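Local structure of tRNA (Adenine(22)-N(1))-methyltransferase (Mycoplasma capricolum subsp. capricolum, 6QE6) at residues 34-39 with 107-112; 59-64 with 87-92; 201-206 with 239-244. The protein binds the cofactor product S-adenosyl-L-homocysteine and probably methylates N1 of adenine 22 in tRNA. All coordinates share one frame; numbering follows the deposited sequence.

Contact 1 (34-39 with 107-112); sequences NNSTAI and IDYVTI. Unlike the reference sequence in segment 34-39: Ala-38 (reference Thr).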
ATOM      1  N   ASN A  34      -4.880  -0.956 -15.480  1.00 38.09           N
ATOM      2  CA  ASN A  34      -5.425  -0.852 -16.822  1.00 38.54           C
ATOM      3  C   ASN A  34      -5.830  -2.236 -17.305  1.00 36.01           C
ATOM      4  O   ASN A  34      -5.285  -3.248 -16.858  1.00 39.50           O
ATOM      5  CB  ASN A  34      -4.410  -0.214 -17.774  1.00 40.85           C
ATOM      6  CG  ASN A  34      -4.092   1.227 -17.401  1.00 43.20           C
ATOM      7  OD1 ASN A  34      -4.872   2.128 -17.687  1.00 40.90           O
ATOM      8  ND2 ASN A  34      -2.948   1.446 -16.756  1.00 41.22           N
ATOM      9  N   ASN A  35      -6.814  -2.267 -18.204  1.00 36.97           N
ATOM     10  CA  ASN A  35      -7.160  -3.481 -18.938  1.00 39.42           C
ATOM     11  C   ASN A  35      -7.444  -4.641 -18.000  1.00 37.09           C
ATOM     12  O   ASN A  35      -7.037  -5.769 -18.266  1.00 38.93           O
ATOM     13  CB  ASN A  35      -6.049  -3.864 -19.920  1.00 35.14           C
ATOM     14  CG  ASN A  35      -5.748  -2.756 -20.891  1.00 48.62           C
ATOM     15  OD1 ASN A  35      -6.659  -2.197 -21.513  1.00 57.64           O
ATOM     16  ND2 ASN A  35      -4.472  -2.396 -21.006  1.00 56.00           N
ATOM     17  N   SER A  36      -8.123  -4.363 -16.892  1.00 32.52           N
ATOM     18  CA  SER A  36      -8.396  -5.367 -15.874  1.00 35.40           C
ATOM     19  C   SER A  36      -9.821  -5.864 -15.998  1.00 33.35           C
ATOM     20  O   SER A  36     -10.705  -5.137 -16.444  1.00 29.78           O
ATOM     21  CB  SER A  36      -8.176  -4.811 -14.469  1.00 31.39           C
ATOM     22  OG  SER A  36      -6.806  -4.532 -14.287  1.00 38.10           O
ATOM     23  N   THR A  37     -10.041  -7.112 -15.588  1.00 31.52           N
ATOM     24  CA  THR A  37     -11.405  -7.615 -15.532  1.00 32.00           C
ATOM     25  C   THR A  37     -12.082  -7.218 -14.223  1.00 34.11           C
ATOM     26  O   THR A  37     -13.142  -6.581 -14.229  1.00 34.98           O
ATOM     27  CB  THR A  37     -11.424  -9.136 -15.731  1.00 30.18           C
ATOM     28  OG1 THR A  37     -11.139  -9.431 -17.103  1.00 35.12           O
ATOM     29  CG2 THR A  37     -12.784  -9.704 -15.393  1.00 26.42           C
ATOM     30  N   ALA A  38     -11.472  -7.565 -13.087  1.00 35.45           N
ATOM     31  CA  ALA A  38     -12.074  -7.323 -11.782  1.00 34.01           C
ATOM     32  C   ALA A  38     -11.010  -6.851 -10.802  1.00 33.69           C
ATOM     33  O   ALA A  38      -9.915  -7.416 -10.743  1.00 36.66           O
ATOM     34  CB  ALA A  38     -12.764  -8.586 -11.241  1.00 26.16           C
ATOM     35  N   ILE A  39     -11.335  -5.814 -10.031  1.00 30.53           N
ATOM     36  CA  ILE A  39     -10.475  -5.354  -8.948  1.00 31.71           C
ATOM     37  C   ILE A  39     -11.286  -5.340  -7.659  1.00 30.58           C
ATOM     38  O   ILE A  39     -12.516  -5.280  -7.674  1.00 33.48           O
ATOM     39  CB  ILE A  39      -9.862  -3.961  -9.232  1.00 31.50           C
ATOM     40  CG1 ILE A  39     -10.945  -2.857  -9.255  1.00 27.78           C
ATOM     41  CG2 ILE A  39      -9.028  -3.987 -10.535  1.00 26.11           C
ATOM     42  CD1 ILE A  39     -11.168  -2.140  -7.908  1.00 22.23           C
ATOM     43  N   ILE A 107      -9.394 -11.962  -9.328  1.00 32.23           N
ATOM     44  CA  ILE A 107      -9.193 -10.528  -9.150  1.00 34.58           C
ATOM     45  C   ILE A 107      -7.813 -10.160  -9.682  1.00 28.20           C
ATOM     46  O   ILE A 107      -6.802 -10.716  -9.239  1.00 29.39           O
ATOM     47  CB  ILE A 107      -9.361 -10.125  -7.675  1.00 35.61           C
ATOM     48  CG1 ILE A 107     -10.809 -10.355  -7.235  1.00 35.68           C
ATOM     49  CG2 ILE A 107      -8.941  -8.665  -7.440  1.00 32.70           C
ATOM     50  CD1 ILE A 107     -10.970 -10.476  -5.749  1.00 39.95           C
ATOM     51  N   ASP A 108      -7.773  -9.220 -10.635  1.00 28.06           N
ATOM     52  CA  ASP A 108      -6.497  -8.762 -11.181  1.00 25.45           C
ATOM     53  C   ASP A 108      -5.722  -7.947 -10.150  1.00 31.54           C
ATOM     54  O   ASP A 108      -4.517  -8.146  -9.967  1.00 31.18           O
ATOM     55  CB  ASP A 108      -6.729  -7.935 -12.442  1.00 30.84           C
ATOM     56  CG  ASP A 108      -7.350  -8.748 -13.566  1.00 39.78           C
ATOM     57  OD1 ASP A 108      -6.592  -9.236 -14.428  1.00 51.01           O
ATOM     58  OD2 ASP A 108      -8.589  -8.921 -13.584  1.00 40.54           O
ATOM     59  N   TYR A 109      -6.393  -7.025  -9.461  1.00 26.00           N
ATOM     60  CA  TYR A 109      -5.711  -6.152  -8.522  1.00 27.66           C
ATOM     61  C   TYR A 109      -6.567  -5.977  -7.287  1.00 30.55           C
ATOM     62  O   TYR A 109      -7.724  -5.557  -7.382  1.00 31.74           O
ATOM     63  CB  TYR A 109      -5.447  -4.768  -9.104  1.00 28.15           C
ATOM     64  CG  TYR A 109      -4.455  -4.683 -10.231  1.00 32.65           C
ATOM     65  CD1 TYR A 109      -3.107  -4.432  -9.979  1.00 26.41           C
ATOM     66  CD2 TYR A 109      -4.876  -4.777 -11.561  1.00 33.44           C
ATOM     67  CE1 TYR A 109      -2.200  -4.300 -11.016  1.00 30.24           C
ATOM     68  CE2 TYR A 109      -3.970  -4.668 -12.611  1.00 33.61           C
ATOM     69  CZ  TYR A 109      -2.638  -4.427 -12.327  1.00 33.80           C
ATOM     70  OH  TYR A 109      -1.753  -4.297 -13.358  1.00 39.99           O
ATOM     71  N   VAL A 110      -5.992  -6.258  -6.133  1.00 23.36           N
ATOM     72  CA  VAL A 110      -6.558  -5.811  -4.877  1.00 26.39           C
ATOM     73  C   VAL A 110      -5.834  -4.537  -4.471  1.00 30.28           C
ATOM     74  O   VAL A 110      -4.596  -4.500  -4.454  1.00 29.88           O
ATOM     75  CB  VAL A 110      -6.442  -6.898  -3.805  1.00 28.11           C
ATOM     76  CG1 VAL A 110      -6.741  -6.309  -2.456  1.00 27.37           C
ATOM     77  CG2 VAL A 110      -7.402  -8.037  -4.148  1.00 31.23           C
ATOM     78  N   THR A 111      -6.592  -3.477  -4.206  1.00 26.14           N
ATOM     79  CA  THR A 111      -6.027  -2.231  -3.715  1.00 28.79           C
ATOM     80  C   THR A 111      -6.414  -2.049  -2.260  1.00 33.08           C
ATOM     81  O   THR A 111      -7.551  -2.338  -1.865  1.00 28.54           O
ATOM     82  CB  THR A 111      -6.471  -1.012  -4.533  1.00 29.27           C
ATOM     83  OG1 THR A 111      -7.903  -0.903  -4.524  1.00 35.22           O
ATOM     84  CG2 THR A 111      -5.965  -1.132  -5.963  1.00 28.46           C
ATOM     85  N   ILE A 112      -5.437  -1.619  -1.463  1.00 27.81           N
ATOM     86  CA  ILE A 112      -5.606  -1.335  -0.051  1.00 28.63           C
ATOM     87  C   ILE A 112      -4.962   0.017   0.171  1.00 34.76           C
ATOM     88  O   ILE A 112      -3.731   0.138   0.085  1.00 34.18           O
ATOM     89  CB  ILE A 112      -4.958  -2.397   0.842  1.00 31.92           C
ATOM     90  CG1 ILE A 112      -5.438  -3.792   0.451  1.00 33.21           C
ATOM     91  CG2 ILE A 112      -5.242  -2.094   2.292  1.00 30.15           C
ATOM     92  CD1 ILE A 112      -4.596  -4.928   1.007  1.00 31.70           C
TER
HETATM   93  O   HOH W   1      -2.632  -2.641 -15.238  1.00 34.82           O
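Asp-108 grips the corner that strand 36-42 makes at Thr-37 with one carboxylate oxygen. OD2 accepts from Thr-37 N at 3.1 Å and from Ala-38 N at 3.2 Å, both reaching it from the same face of the carboxylate. The second bond is nearly straight (171°); the first is bent and comes from well above the plane. With CG beside the backbone N (chi1 -64°), the carboxylate lies over the same corner to which Asp-108 N donates, at 2.8 Å to Ala-38 O. A short acidic side chain suits a bend whose amides need an acceptor. Next to this clamp, Ile-107 CG2 lies 3.9 Å from Ile-39 CA, and Ile-39 CG2 packs against Tyr-109 CB, the two side chains set at a slant. The two isoleucines, both buried, fill this part. Buried Ser-36 donates from OG to Asn-34 O (3.3 Å), and OG also lies at the edge of the Tyr-109 ring, in its plane.

Toward solvent the fit is looser: a water bridges Tyr-109 OH (2.7 Å) to the backbone N of exposed Asn-34. Strands 36-42 and 109-115 are the parallel neighbours where strand order reverses in the Rossmann-like sheet of class I methyltransferases, with order 3-2-1-4-5-7-6.

Contact 2 (59-64 with 87-92); sequences TKIAYA and QIFTIL
Ala-62 N donates to Gln-87 O over 2.9 Å and so starts the parallel pairing of strands 61-64 and 88-92. The bonds then alternate: Phe-89 N reaches back to Ala-62 O, Ala-64 N to Phe-89 O, and Ile-91 N to Ala-64 O at 3.0 Å. Ala-62 and Ala-64 on one strand and Phe-89 on the other thus use both N and O across the seam. CA-H groups add weaker contacts, such as Ile-88 CA to Ala-62 O at 3.3 Å.

The two sheet faces differ in bulk. Ala-62, Ala-64, Ile-88 and Thr-90 share one face, where Ile-88 spans both alanines: CG1 is 4.1 Å from Ala-62 CB, and CG2, anti to the backbone N, is 4.0 Å from Ala-64 CB. Small methyls suit this side because helix 48-55 packs over it at Ala-62, and helix 69-81 meets Ile-88 and Thr-90. Rings occupy the other face. Tyr-63 CE1 approaches Phe-89 CD2 obliquely at 4.3 Å, Ile-61 CB sits at the edge of the Phe-89 ring, and Ile-91 CG1 flanks Tyr-63, whose OH bonds to Leu-105 N.

These strands are the two arms of a beta-alpha-beta crossover through helix 69-81. Main-chain bonds fix their register, and the side chains that meet across the seam do so through carbon, so its polar bonding is all main-chain.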
ATOM      1  N   THR A  59     -11.094  -1.058 -15.252  1.00 34.79           N
ATOM      2  CA  THR A  59     -11.599  -2.354 -14.840  1.00 36.03           C
ATOM      3  C   THR A  59     -13.024  -2.499 -15.358  1.00 35.06           C
ATOM      4  O   THR A  59     -13.730  -1.507 -15.566  1.00 33.53           O
ATOM      5  CB  THR A  59     -11.538  -2.516 -13.298  1.00 33.00           C
ATOM      6  OG1 THR A  59     -11.812  -3.873 -12.939  1.00 33.74           O
ATOM      7  CG2 THR A  59     -12.534  -1.633 -12.624  1.00 27.44           C
ATOM      8  N   LYS A  60     -13.433  -3.750 -15.598  1.00 39.77           N
ATOM      9  CA  LYS A  60     -14.794  -4.023 -16.050  1.00 33.13           C
ATOM     10  C   LYS A  60     -15.753  -4.077 -14.873  1.00 33.06           C
ATOM     11  O   LYS A  60     -16.879  -3.575 -14.962  1.00 38.67           O
ATOM     12  CB  LYS A  60     -14.848  -5.334 -16.845  1.00 34.40           C
ATOM     13  CG  LYS A  60     -14.018  -5.361 -18.114  1.00 33.74           C
ATOM     14  CD  LYS A  60     -14.609  -4.460 -19.195  1.00 38.14           C
ATOM     15  CE  LYS A  60     -13.867  -4.620 -20.524  1.00 41.83           C
ATOM     16  NZ  LYS A  60     -14.440  -3.714 -21.551  1.00 50.17           N
ATOM     17  N   ILE A  61     -15.339  -4.691 -13.765  1.00 33.11           N
ATOM     18  CA  ILE A  61     -16.124  -4.657 -12.538  1.00 34.35           C
ATOM     19  C   ILE A  61     -15.218  -4.340 -11.345  1.00 35.34           C
ATOM     20  O   ILE A  61     -13.985  -4.413 -11.416  1.00 32.49           O
ATOM     21  CB  ILE A  61     -16.904  -5.973 -12.300  1.00 35.50           C
ATOM     22  CG1 ILE A  61     -15.964  -7.129 -11.997  1.00 30.56           C
ATOM     23  CG2 ILE A  61     -17.818  -6.297 -13.479  1.00 33.25           C
ATOM     24  CD1 ILE A  61     -16.630  -8.208 -11.165  1.00 35.37           C
ATOM     25  N   ALA A  62     -15.851  -3.964 -10.237  1.00 30.47           N
ATOM     26  CA  ALA A  62     -15.117  -3.689  -9.013  1.00 32.78           C
ATOM     27  C   ALA A  62     -15.899  -4.205  -7.816  1.00 33.48           C
ATOM     28  O   ALA A  62     -17.127  -4.085  -7.752  1.00 30.33           O
ATOM     29  CB  ALA A  62     -14.825  -2.187  -8.839  1.00 29.09           C
ATOM     30  N   TYR A  63     -15.173  -4.798  -6.882  1.00 31.66           N
ATOM     31  CA  TYR A  63     -15.678  -5.102  -5.551  1.00 36.40           C
ATOM     32  C   TYR A  63     -15.269  -3.979  -4.595  1.00 32.71           C
ATOM     33  O   TYR A  63     -14.074  -3.724  -4.404  1.00 36.20           O
ATOM     34  CB  TYR A  63     -15.127  -6.447  -5.083  1.00 28.02           C
ATOM     35  CG  TYR A  63     -15.539  -7.584  -5.968  1.00 30.69           C
ATOM     36  CD1 TYR A  63     -16.872  -7.983  -6.065  1.00 36.25           C
ATOM     37  CD2 TYR A  63     -14.604  -8.267  -6.704  1.00 30.34           C
ATOM     38  CE1 TYR A  63     -17.241  -9.044  -6.890  1.00 34.32           C
ATOM     39  CE2 TYR A  63     -14.961  -9.316  -7.516  1.00 36.73           C
ATOM     40  CZ  TYR A  63     -16.267  -9.707  -7.610  1.00 32.24           C
ATOM     41  OH  TYR A  63     -16.565 -10.771  -8.442  1.00 42.12           O
ATOM     42  N   ALA A  64     -16.247  -3.310  -4.003  1.00 33.06           N
ATOM     43  CA  ALA A  64     -16.000  -2.168  -3.117  1.00 35.21           C
ATOM     44  C   ALA A  64     -16.276  -2.618  -1.685  1.00 37.14           C
ATOM     45  O   ALA A  64     -17.432  -2.683  -1.259  1.00 39.13           O
ATOM     46  CB  ALA A  64     -16.857  -0.974  -3.513  1.00 30.87           C
ATOM     47  N   GLN A  87     -21.840  -2.838 -12.289  1.00 38.21           N
ATOM     48  CA  GLN A  87     -20.401  -2.995 -12.467  1.00 38.52           C
ATOM     49  C   GLN A  87     -19.663  -2.930 -11.137  1.00 40.03           C
ATOM     50  O   GLN A  87     -18.576  -3.497 -11.013  1.00 39.68           O
ATOM     51  CB  GLN A  87     -19.840  -1.938 -13.417  1.00 37.23           C
ATOM     52  CG  GLN A  87     -20.273  -2.097 -14.886  1.00 46.47           C
ATOM     53  CD  GLN A  87     -21.663  -1.491 -15.192  1.00 52.59           C
ATOM     54  OE1 GLN A  87     -21.978  -0.366 -14.787  1.00 47.66           O
ATOM     55  NE2 GLN A  87     -22.489  -2.246 -15.924  1.00 47.66           N
ATOM     56  N   ILE A  88     -20.218  -2.242 -10.139  1.00 39.60           N
ATOM     57  CA  ILE A  88     -19.581  -2.140  -8.832  1.00 35.31           C
ATOM     58  C   ILE A  88     -20.503  -2.745  -7.783  1.00 39.62           C
ATOM     59  O   ILE A  88     -21.712  -2.497  -7.792  1.00 43.30           O
ATOM     60  CB  ILE A  88     -19.221  -0.681  -8.500  1.00 36.41           C
ATOM     61  CG1 ILE A  88     -18.282  -0.143  -9.574  1.00 37.18           C
ATOM     62  CG2 ILE A  88     -18.565  -0.568  -7.133  1.00 31.89           C
ATOM     63  CD1 ILE A  88     -17.922   1.302  -9.388  1.00 32.44           C
ATOM     64  N   PHE A  89     -19.932  -3.552  -6.890  1.00 39.01           N
ATOM     65  CA  PHE A  89     -20.691  -4.337  -5.920  1.00 37.39           C
ATOM     66  C   PHE A  89     -20.116  -4.074  -4.543  1.00 34.97           C
ATOM     67  O   PHE A  89     -18.916  -4.256  -4.333  1.00 35.57           O
ATOM     68  CB  PHE A  89     -20.619  -5.839  -6.248  1.00 34.81           C
ATOM     69  CG  PHE A  89     -21.038  -6.167  -7.646  1.00 35.23           C
ATOM     70  CD1 PHE A  89     -22.377  -6.281  -7.972  1.00 37.26           C
ATOM     71  CD2 PHE A  89     -20.096  -6.336  -8.645  1.00 38.13           C
ATOM     72  CE1 PHE A  89     -22.770  -6.556  -9.279  1.00 44.23           C
ATOM     73  CE2 PHE A  89     -20.483  -6.622  -9.962  1.00 40.83           C
ATOM     74  CZ  PHE A  89     -21.814  -6.729 -10.276  1.00 39.71           C
ATOM     75  N   THR A  90     -20.957  -3.652  -3.606  1.00 38.04           N
ATOM     76  CA  THR A  90     -20.470  -3.428  -2.252  1.00 36.32           C
ATOM     77  C   THR A  90     -20.412  -4.746  -1.495  1.00 39.00           C
ATOM     78  O   THR A  90     -21.317  -5.582  -1.597  1.00 43.57           O
ATOM     79  CB  THR A  90     -21.348  -2.427  -1.505  1.00 36.46           C
ATOM     80  OG1 THR A  90     -22.724  -2.701  -1.782  1.00 45.63           O
ATOM     81  CG2 THR A  90     -21.018  -1.000  -1.921  1.00 33.35           C
ATOM     82  N   ILE A  91     -19.326  -4.937  -0.749  1.00 33.83           N
ATOM     83  CA  ILE A  91     -19.101  -6.138   0.044  1.00 34.48           C
ATOM     84  C   ILE A  91     -18.684  -5.717   1.450  1.00 39.01           C
ATOM     85  O   ILE A  91     -17.704  -4.982   1.621  1.00 34.88           O
ATOM     86  CB  ILE A  91     -18.024  -7.046  -0.579  1.00 38.84           C
ATOM     87  CG1 ILE A  91     -18.347  -7.387  -2.041  1.00 36.55           C
ATOM     88  CG2 ILE A  91     -17.821  -8.310   0.275  1.00 37.49           C
ATOM     89  CD1 ILE A  91     -19.652  -8.098  -2.240  1.00 36.86           C
ATOM     90  N   LEU A  92     -19.413  -6.198   2.452  1.00 36.15           N
ATOM     91  CA  LEU A  92     -19.058  -5.997   3.850  1.00 34.75           C
ATOM     92  C   LEU A  92     -18.162  -7.148   4.303  1.00 36.53           C
ATOM     93  O   LEU A  92     -18.588  -8.308   4.283  1.00 41.73           O
ATOM     94  CB  LEU A  92     -20.324  -5.915   4.697  1.00 28.53           C
ATOM     95  CG  LEU A  92     -20.111  -5.898   6.202  1.00 37.57           C
ATOM     96  CD1 LEU A  92     -19.574  -4.545   6.651  1.00 35.97           C
ATOM     97  CD2 LEU A  92     -21.405  -6.223   6.894  1.00 35.98           C
TER

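Contact 3 (201-206 with 239-244); sequences LYISYL and KYIDVI
Helices 200-217 and 225-244 run antiparallel as a helical hairpin, and the short segments 201-206 and 239-244 meet near its open end. Their axes stand 10.5 Å apart with 160° between their directions, and the backbones come nearest at Ile-203 and Ile-241, 6.3 Å between CA atoms. The axis separation is filled by large side chains, and the six that touch are all apolar or aromatic.

On one flank Ile-203 and Ile-244 run antiparallel alongside each other, bringing Ile-203 CG1 to 3.6 Å from Ile-244 CD1. Beta-branched isoleucine suits this seam because it offers two arms: Ile-203 also turns CG2 to Ile-241 CG2, while Ile-241 sends CD1 to Leu-206 CB at 3.8 Å. The Tyr-202 and Tyr-240 side chains lie roughly perpendicular. Both carry CG anti to the backbone N (chi1 -170° and -180°), which lets the rings reach across and places CE2 of each 3.8 Å from CE2 of the other. Their hydroxyls find backbone partners, Phe-190 O for Tyr-202 and Gly-191 O for Tyr-240, and so tie the hairpin to the chain just before it. Leu-206 CD1 lies over one face of the Tyr-202 ring, offset toward its rim, and stands 3.8 Å from Tyr-240 CD2.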
ATOM      1  N   LEU A 201      12.531  14.010  -2.163  1.00 37.31           N
ATOM      2  CA  LEU A 201      11.469  13.970  -1.160  1.00 37.32           C
ATOM      3  C   LEU A 201      11.765  12.907  -0.100  1.00 35.90           C
ATOM      4  O   LEU A 201      11.769  13.196   1.106  1.00 31.20           O
ATOM      5  CB  LEU A 201      10.111  13.721  -1.831  1.00 26.87           C
ATOM      6  CG  LEU A 201       8.873  13.692  -0.919  1.00 30.59           C
ATOM      7  CD1 LEU A 201       8.601  15.063  -0.293  1.00 22.85           C
ATOM      8  CD2 LEU A 201       7.632  13.202  -1.658  1.00 32.32           C
ATOM      9  N   TYR A 202      12.058  11.676  -0.541  1.00 31.63           N
ATOM     10  CA  TYR A 202      12.275  10.567   0.391  1.00 32.85           C
ATOM     11  C   TYR A 202      13.574  10.738   1.173  1.00 29.80           C
ATOM     12  O   TYR A 202      13.640  10.413   2.367  1.00 28.26           O
ATOM     13  CB  TYR A 202      12.272   9.235  -0.377  1.00 28.33           C
ATOM     14  CG  TYR A 202      12.257   7.997   0.477  1.00 27.12           C
ATOM     15  CD1 TYR A 202      11.441   7.908   1.590  1.00 24.88           C
ATOM     16  CD2 TYR A 202      13.056   6.897   0.161  1.00 32.73           C
ATOM     17  CE1 TYR A 202      11.428   6.770   2.381  1.00 30.94           C
ATOM     18  CE2 TYR A 202      13.044   5.741   0.948  1.00 29.81           C
ATOM     19  CZ  TYR A 202      12.229   5.688   2.058  1.00 30.47           C
ATOM     20  OH  TYR A 202      12.205   4.561   2.850  1.00 32.42           O
ATOM     21  N   ILE A 203      14.627  11.223   0.517  1.00 29.45           N
ATOM     22  CA  ILE A 203      15.866  11.470   1.241  1.00 35.22           C
ATOM     23  C   ILE A 203      15.635  12.514   2.325  1.00 33.08           C
ATOM     24  O   ILE A 203      16.090  12.361   3.465  1.00 29.92           O
ATOM     25  CB  ILE A 203      16.989  11.879   0.268  1.00 38.29           C
ATOM     26  CG1 ILE A 203      17.351  10.693  -0.632  1.00 33.97           C
ATOM     27  CG2 ILE A 203      18.206  12.340   1.033  1.00 29.46           C
ATOM     28  CD1 ILE A 203      18.222  11.068  -1.810  1.00 34.37           C
ATOM     29  N   SER A 204      14.885  13.566   1.997  1.00 35.86           N
ATOM     30  CA  SER A 204      14.571  14.598   2.979  1.00 34.09           C
ATOM     31  C   SER A 204      13.855  14.003   4.187  1.00 32.07           C
ATOM     32  O   SER A 204      14.223  14.266   5.341  1.00 29.07           O
ATOM     33  CB  SER A 204      13.725  15.676   2.320  1.00 29.52           C
ATOM     34  OG  SER A 204      13.470  16.686   3.254  1.00 43.37           O
ATOM     35  N   TYR A 205      12.850  13.160   3.928  1.00 30.23           N
ATOM     36  CA  TYR A 205      12.140  12.474   5.001  1.00 30.80           C
ATOM     37  C   TYR A 205      13.091  11.642   5.866  1.00 33.46           C
ATOM     38  O   TYR A 205      12.954  11.608   7.096  1.00 30.58           O
ATOM     39  CB  TYR A 205      11.044  11.597   4.396  1.00 29.91           C
ATOM     40  CG  TYR A 205      10.312  10.752   5.409  1.00 34.71           C
ATOM     41  CD1 TYR A 205       9.181  11.246   6.063  1.00 35.22           C
ATOM     42  CD2 TYR A 205      10.744   9.470   5.714  1.00 28.66           C
ATOM     43  CE1 TYR A 205       8.506  10.488   6.991  1.00 30.71           C
ATOM     44  CE2 TYR A 205      10.081   8.705   6.644  1.00 33.80           C
ATOM     45  CZ  TYR A 205       8.958   9.217   7.274  1.00 36.66           C
ATOM     46  OH  TYR A 205       8.288   8.455   8.204  1.00 41.85           O
ATOM     47  N   LEU A 206      14.060  10.959   5.236  1.00 32.96           N
ATOM     48  CA  LEU A 206      14.948  10.063   5.980  1.00 33.13           C
ATOM     49  C   LEU A 206      15.950  10.849   6.818  1.00 35.46           C
ATOM     50  O   LEU A 206      16.301  10.427   7.926  1.00 34.07           O
ATOM     51  CB  LEU A 206      15.675   9.116   5.022  1.00 30.74           C
ATOM     52  CG  LEU A 206      14.808   8.045   4.387  1.00 31.81           C
ATOM     53  CD1 LEU A 206      15.598   7.236   3.371  1.00 29.76           C
ATOM     54  CD2 LEU A 206      14.245   7.158   5.491  1.00 33.30           C
ATOM     55  N   LYS A 239      23.490   4.869   5.643  1.00 34.53           N
ATOM     56  CA  LYS A 239      23.985   4.028   4.562  1.00 40.59           C
ATOM     57  C   LYS A 239      23.027   4.061   3.381  1.00 35.47           C
ATOM     58  O   LYS A 239      23.437   4.321   2.242  1.00 37.54           O
ATOM     59  CB  LYS A 239      24.215   2.593   5.060  1.00 38.83           C
ATOM     60  CG  LYS A 239      25.434   2.471   5.965  1.00 44.68           C
ATOM     61  CD  LYS A 239      25.782   1.032   6.333  1.00 52.53           C
ATOM     62  CE  LYS A 239      26.370   0.943   7.753  1.00 55.39           C
ATOM     63  NZ  LYS A 239      26.349  -0.441   8.326  1.00 60.11           N
ATOM     64  N   TYR A 240      21.734   3.836   3.642  1.00 35.72           N
ATOM     65  CA  TYR A 240      20.774   3.796   2.543  1.00 38.07           C
ATOM     66  C   TYR A 240      20.700   5.142   1.834  1.00 36.45           C
ATOM     67  O   TYR A 240      20.671   5.197   0.599  1.00 33.81           O
ATOM     68  CB  TYR A 240      19.391   3.367   3.038  1.00 33.84           C
ATOM     69  CG  TYR A 240      18.360   3.304   1.930  1.00 30.46           C
ATOM     70  CD1 TYR A 240      18.198   2.155   1.165  1.00 34.76           C
ATOM     71  CD2 TYR A 240      17.551   4.410   1.636  1.00 36.08           C
ATOM     72  CE1 TYR A 240      17.241   2.090   0.139  1.00 34.33           C
ATOM     73  CE2 TYR A 240      16.590   4.367   0.609  1.00 34.59           C
ATOM     74  CZ  TYR A 240      16.443   3.200  -0.133  1.00 35.46           C
ATOM     75  OH  TYR A 240      15.510   3.152  -1.139  1.00 31.74           O
ATOM     76  N   ILE A 241      20.678   6.242   2.595  1.00 32.00           N
ATOM     77  CA  ILE A 241      20.733   7.557   1.968  1.00 31.95           C
ATOM     78  C   ILE A 241      21.920   7.634   1.019  1.00 37.74           C
ATOM     79  O   ILE A 241      21.796   8.080  -0.127  1.00 37.52           O
ATOM     80  CB  ILE A 241      20.791   8.673   3.027  1.00 35.93           C
ATOM     81  CG1 ILE A 241      19.475   8.761   3.802  1.00 33.39           C
ATOM     82  CG2 ILE A 241      21.049  10.020   2.353  1.00 36.70           C
ATOM     83  CD1 ILE A 241      19.428   9.899   4.804  1.00 32.24           C
ATOM     84  N   ASP A 242      23.088   7.164   1.471  1.00 39.25           N
ATOM     85  CA  ASP A 242      24.293   7.298   0.651  1.00 40.63           C
ATOM     86  C   ASP A 242      24.172   6.533  -0.661  1.00 44.03           C
ATOM     87  O   ASP A 242      24.713   6.965  -1.689  1.00 45.24           O
ATOM     88  CB  ASP A 242      25.521   6.831   1.429  1.00 39.60           C
ATOM     89  CG  ASP A 242      25.952   7.827   2.511  1.00 51.00           C
ATOM     90  OD1 ASP A 242      26.809   7.444   3.338  1.00 59.76           O
ATOM     91  OD2 ASP A 242      25.440   8.984   2.553  1.00 53.05           O
ATOM     92  N   VAL A 243      23.435   5.426  -0.659  1.00 40.75           N
ATOM     93  CA  VAL A 243      23.306   4.622  -1.867  1.00 43.12           C
ATOM     94  C   VAL A 243      22.383   5.288  -2.894  1.00 41.41           C
ATOM     95  O   VAL A 243      22.649   5.247  -4.101  1.00 43.29           O
ATOM     96  CB  VAL A 243      22.813   3.220  -1.486  1.00 43.03           C
ATOM     97  CG1 VAL A 243      22.485   2.454  -2.721  1.00 45.96           C
ATOM     98  CG2 VAL A 243      23.870   2.519  -0.655  1.00 46.67           C
ATOM     99  N   ILE A 244      21.278   5.901  -2.450  1.00 40.90           N
ATOM    100  CA  ILE A 244      20.317   6.463  -3.403  1.00 40.30           C
ATOM    101  C   ILE A 244      20.570   7.931  -3.703  1.00 39.16           C
ATOM    102  O   ILE A 244      19.905   8.483  -4.595  1.00 41.58           O
ATOM    103  CB  ILE A 244      18.850   6.280  -2.938  1.00 37.57           C
ATOM    104  CG1 ILE A 244      18.595   6.936  -1.583  1.00 30.80           C
ATOM    105  CG2 ILE A 244      18.464   4.794  -2.870  1.00 32.92           C
ATOM    106  CD1 ILE A 244      17.131   7.203  -1.338  1.00 32.18           C
TER

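Contacts 1 and 2 belong to one sheet: strands 36-42 and 59-66 are neighbours, and Thr-37 O and Ile-39 O probably accept hydrogen bonds from Ile-61 N and Tyr-63 N. Contact 2, nested within the chain loop closed by contact 1, pairs an edge strand by regular main-chain bonds; contact 1, at the start of two inner strands, adds a carboxylate and a bridging water to a single main-chain bond. Both are partly buried. Contact 3 lies on the far side of the chain's centre, about 32 Å from contact 1 between centres. It is remote from the cofactor, all its touching residues are buried, and it joins helices purely through side-chain packing.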